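Long-range contact in histidinol-phosphatase (Listeria monocytogenes str. 4b H7858, PDB 3DCP), which probably removes the phosphate from L-histidinol phosphate to give histidinol in histidine biosynthesis, using a metal centre of the PHP-domain type: residues A[7-12]-A[69-74]. Numbering follows the deposited sequence.
Sequences THTEFC and PYYFKK. With FE (Fe (III) ion), chain F.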
ATOM      1  N   THR A   7      -3.162   7.062  -4.467  1.00 18.69           N
ATOM      2  CA  THR A   7      -4.084   7.987  -3.811  1.00 19.68           C
ATOM      3  C   THR A   7      -5.436   7.333  -3.539  1.00 19.99           C
ATOM      4  O   THR A   7      -5.805   6.345  -4.175  1.00 19.96           O
ATOM      5  CB  THR A   7      -4.327   9.245  -4.652  1.00 19.49           C
ATOM      6  OG1 THR A   7      -5.121   8.904  -5.795  1.00 19.21           O
ATOM      7  CG2 THR A   7      -2.991   9.851  -5.106  1.00 17.78           C
ATOM      8  N   HIS A   8      -6.178   7.900  -2.598  1.00 20.50           N
ATOM      9  CA  HIS A   8      -7.475   7.359  -2.225  1.00 21.17           C
ATOM     10  C   HIS A   8      -8.605   8.369  -2.401  1.00 21.62           C
ATOM     11  O   HIS A   8      -8.364   9.517  -2.772  1.00 20.75           O
ATOM     12  CB  HIS A   8      -7.400   6.820  -0.798  1.00 20.98           C
ATOM     13  CG  HIS A   8      -6.544   5.598  -0.684  1.00 22.64           C
ATOM     14  ND1 HIS A   8      -7.012   4.332  -0.968  1.00 21.49           N
ATOM     15  CD2 HIS A   8      -5.229   5.456  -0.392  1.00 23.08           C
ATOM     16  CE1 HIS A   8      -6.025   3.462  -0.850  1.00 20.90           C
ATOM     17  NE2 HIS A   8      -4.932   4.118  -0.502  1.00 22.21           N
ATOM     18  N   THR A   9      -9.837   7.935  -2.139  1.00 22.45           N
ATOM     19  CA  THR A   9     -11.005   8.779  -2.364  1.00 23.50           C
ATOM     20  C   THR A   9     -12.035   8.749  -1.245  1.00 24.81           C
ATOM     21  O   THR A   9     -11.813   8.163  -0.185  1.00 25.56           O
ATOM     22  CB  THR A   9     -11.740   8.347  -3.649  1.00 23.68           C
ATOM     23  OG1 THR A   9     -12.386   7.084  -3.424  1.00 23.01           O
ATOM     24  CG2 THR A   9     -10.758   8.198  -4.804  1.00 22.69           C
ATOM     25  N   GLU A  10     -13.183   9.368  -1.512  1.00 25.86           N
ATOM     26  CA  GLU A  10     -14.282   9.409  -0.559  1.00 26.95           C
ATOM     27  C   GLU A  10     -14.892   8.015  -0.391  1.00 27.63           C
ATOM     28  O   GLU A  10     -15.706   7.788   0.507  1.00 27.20           O
ATOM     29  CB  GLU A  10     -15.362  10.400  -1.022  1.00 26.58           C
ATOM     30  CG  GLU A  10     -16.080  10.022  -2.327  1.00 28.00           C
ATOM     31  CD  GLU A  10     -15.367  10.515  -3.587  1.00 27.24           C
ATOM     32  OE1 GLU A  10     -14.182  10.905  -3.508  1.00 27.48           O
ATOM     33  OE2 GLU A  10     -16.001  10.502  -4.664  1.00 28.62           O
ATOM     34  N   PHE A  11     -14.500   7.090  -1.263  1.00 28.15           N
ATOM     35  CA  PHE A  11     -14.997   5.718  -1.205  1.00 29.40           C
ATOM     36  C   PHE A  11     -14.221   4.894  -0.177  1.00 30.59           C
ATOM     37  O   PHE A  11     -14.459   3.697  -0.025  1.00 31.46           O
ATOM     38  CB  PHE A  11     -14.900   5.065  -2.588  1.00 29.24           C
ATOM     39  CG  PHE A  11     -16.032   5.429  -3.506  1.00 30.30           C
ATOM     40  CD1 PHE A  11     -17.213   4.691  -3.501  1.00 31.04           C
ATOM     41  CD2 PHE A  11     -15.923   6.512  -4.372  1.00 30.49           C
ATOM     42  CE1 PHE A  11     -18.266   5.027  -4.342  1.00 31.64           C
ATOM     43  CE2 PHE A  11     -16.972   6.858  -5.221  1.00 30.53           C
ATOM     44  CZ  PHE A  11     -18.146   6.114  -5.206  1.00 31.61           C
ATOM     45  N   CYS A  12     -13.291   5.542   0.520  1.00 30.83           N
ATOM     46  CA  CYS A  12     -12.496   4.882   1.551  1.00 30.91           C
ATOM     47  C   CYS A  12     -13.139   5.157   2.906  1.00 30.93           C
ATOM     48  O   CYS A  12     -13.184   6.296   3.362  1.00 30.92           O
ATOM     49  CB  CYS A  12     -11.060   5.406   1.540  1.00 30.77           C
ATOM     50  SG  CYS A  12     -10.037   4.690   2.844  1.00 30.86           S
ATOM     51  N   PRO A  69     -19.651  -0.379  -8.790  1.00 28.50           N
ATOM     52  CA  PRO A  69     -20.206   0.313  -9.959  1.00 28.02           C
ATOM     53  C   PRO A  69     -20.137   1.830  -9.820  1.00 27.51           C
ATOM     54  O   PRO A  69     -19.795   2.532 -10.768  1.00 26.50           O
ATOM     55  CB  PRO A  69     -21.640  -0.204 -10.010  1.00 28.06           C
ATOM     56  CG  PRO A  69     -21.495  -1.607  -9.485  1.00 28.33           C
ATOM     57  CD  PRO A  69     -20.610  -1.373  -8.276  1.00 28.58           C
ATOM     58  N   TYR A  70     -20.438   2.318  -8.622  1.00 27.64           N
ATOM     59  CA  TYR A  70     -20.418   3.747  -8.325  1.00 28.69           C
ATOM     60  C   TYR A  70     -18.992   4.300  -8.297  1.00 27.60           C
ATOM     61  O   TYR A  70     -18.745   5.420  -8.752  1.00 27.78           O
ATOM     62  CB  TYR A  70     -21.111   3.989  -6.987  1.00 30.11           C
ATOM     63  CG  TYR A  70     -22.549   3.518  -6.996  1.00 35.37           C
ATOM     64  CD1 TYR A  70     -23.561   4.318  -7.527  1.00 39.91           C
ATOM     65  CD2 TYR A  70     -22.889   2.247  -6.529  1.00 39.86           C
ATOM     66  CE1 TYR A  70     -24.878   3.865  -7.594  1.00 44.06           C
ATOM     67  CE2 TYR A  70     -24.199   1.783  -6.592  1.00 43.29           C
ATOM     68  CZ  TYR A  70     -25.188   2.595  -7.125  1.00 45.69           C
ATOM     69  OH  TYR A  70     -26.486   2.133  -7.192  1.00 48.83           O
ATOM     70  N   TYR A  71     -18.059   3.512  -7.768  1.00 26.10           N
ATOM     71  CA  TYR A  71     -16.657   3.923  -7.716  1.00 24.77           C
ATOM     72  C   TYR A  71     -16.132   4.183  -9.120  1.00 23.68           C
ATOM     73  O   TYR A  71     -15.614   5.260  -9.406  1.00 23.14           O
ATOM     74  CB  TYR A  71     -15.802   2.840  -7.049  1.00 24.53           C
ATOM     75  CG  TYR A  71     -14.302   3.027  -7.215  1.00 25.13           C
ATOM     76  CD1 TYR A  71     -13.641   4.115  -6.636  1.00 24.00           C
ATOM     77  CD2 TYR A  71     -13.539   2.093  -7.924  1.00 25.47           C
ATOM     78  CE1 TYR A  71     -12.260   4.263  -6.750  1.00 23.82           C
ATOM     79  CE2 TYR A  71     -12.158   2.231  -8.045  1.00 24.29           C
ATOM     80  CZ  TYR A  71     -11.523   3.316  -7.453  1.00 23.10           C
ATOM     81  OH  TYR A  71     -10.154   3.439  -7.536  1.00 18.56           O
ATOM     82  N   PHE A  72     -16.267   3.195  -9.998  1.00 23.15           N
ATOM     83  CA  PHE A  72     -15.792   3.348 -11.365  1.00 23.21           C
ATOM     84  C   PHE A  72     -16.485   4.501 -12.078  1.00 23.50           C
ATOM     85  O   PHE A  72     -15.847   5.272 -12.787  1.00 25.00           O
ATOM     86  CB  PHE A  72     -15.981   2.050 -12.157  1.00 22.76           C
ATOM     87  CG  PHE A  72     -14.934   1.015 -11.869  1.00 22.66           C
ATOM     88  CD1 PHE A  72     -13.595   1.283 -12.107  1.00 22.22           C
ATOM     89  CD2 PHE A  72     -15.286  -0.221 -11.350  1.00 21.08           C
ATOM     90  CE1 PHE A  72     -12.617   0.330 -11.839  1.00 22.23           C
ATOM     91  CE2 PHE A  72     -14.315  -1.183 -11.078  1.00 21.09           C
ATOM     92  CZ  PHE A  72     -12.982  -0.907 -11.321  1.00 23.10           C
ATOM     93  N   LYS A  73     -17.793   4.627 -11.889  1.00 24.15           N
ATOM     94  CA  LYS A  73     -18.513   5.712 -12.536  1.00 24.59           C
ATOM     95  C   LYS A  73     -17.916   7.067 -12.155  1.00 23.91           C
ATOM     96  O   LYS A  73     -17.579   7.871 -13.027  1.00 24.00           O
ATOM     97  CB  LYS A  73     -19.991   5.673 -12.150  1.00 24.50           C
ATOM     98  CG  LYS A  73     -20.819   6.777 -12.786  1.00 27.22           C
ATOM     99  CD  LYS A  73     -22.250   6.770 -12.270  1.00 31.62           C
ATOM    100  CE  LYS A  73     -23.035   7.946 -12.848  1.00 32.63           C
ATOM    101  NZ  LYS A  73     -24.364   8.120 -12.208  1.00 34.21           N
ATOM    102  N   LYS A  74     -17.782   7.311 -10.853  1.00 24.19           N
ATOM    103  CA  LYS A  74     -17.242   8.575 -10.356  1.00 23.56           C
ATOM    104  C   LYS A  74     -15.824   8.838 -10.861  1.00 23.57           C
ATOM    105  O   LYS A  74     -15.542   9.909 -11.395  1.00 22.65           O
ATOM    106  CB  LYS A  74     -17.251   8.585  -8.825  1.00 24.16           C
ATOM    107  CG  LYS A  74     -16.643   9.837  -8.179  1.00 26.10           C
ATOM    108  CD  LYS A  74     -17.495  11.073  -8.440  1.00 30.84           C
ATOM    109  CE  LYS A  74     -17.298  12.141  -7.370  1.00 33.83           C
ATOM    110  NZ  LYS A  74     -15.942  12.725  -7.365  1.00 37.25           N
TER
HETATM  111 FE    FE F 311      -3.058   3.163   0.315  1.00 22.43          FE
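Phe11 reaches from the loop after strand 3-7 to lie against the backbone of helix 68-81, its ring laid over Tyr71 CA. Take Phe11 from CB outward: CB aims at the helix, and CG sits beside the backbone N (chi1 -81°), which sends the ring toward the helix. CG and CD2 come first to the Tyr71 ring, CD2 standing 4.0 Å from Tyr71 CD1. The far rim then meets the helix at Tyr71 CA and at the first side-chain carbons of its neighbours: CE2 has Lys74 CB near it, CE1 approaches Tyr70 CB at 4.0 Å, and CZ, at the tip, comes to 3.6 Å from Tyr71 CA. That CA lies over the ring face, 3.9 Å from the Phe11 centroid, a CH-pi contact. The Tyr71 ring turns its edge toward the face of the Phe11 ring in a T-shaped pair, planes at 77°.

Beside this apolar patch, a bend at chi2 (68°) leads the Lys74 chain toward Glu10, with CE 3.4 Å from Glu10 OE2, and a second bend at chi4 sets NZ for a long salt bridge of 3.5 Å with that oxygen. NZ has its stronger partner in Asp19, just before helix 20-29, while Glu10 OE1 accepts from Val20 N, so the carboxylate ties helix 68-81 to the start of helix 20-29.

The loop itself is kept in shape by a type I turn from Thr9 to Cys12 and by an ST turn, Phe11 N giving a 3.0 Å hydrogen bond to Thr9 OG1. Just before it, His8 NE2 binds the iron at 2.3 Å, together with His6, Glu93 and Asp258. The contact thus packs helix 68-81 against the loop that follows the metal ligand His8 in the PHP domain, with Tyr71 and Thr9 both resting on Ile37 of strand 34-40 and Tyr71 OH hydrogen-bonded to Gly91 of strand 87-95.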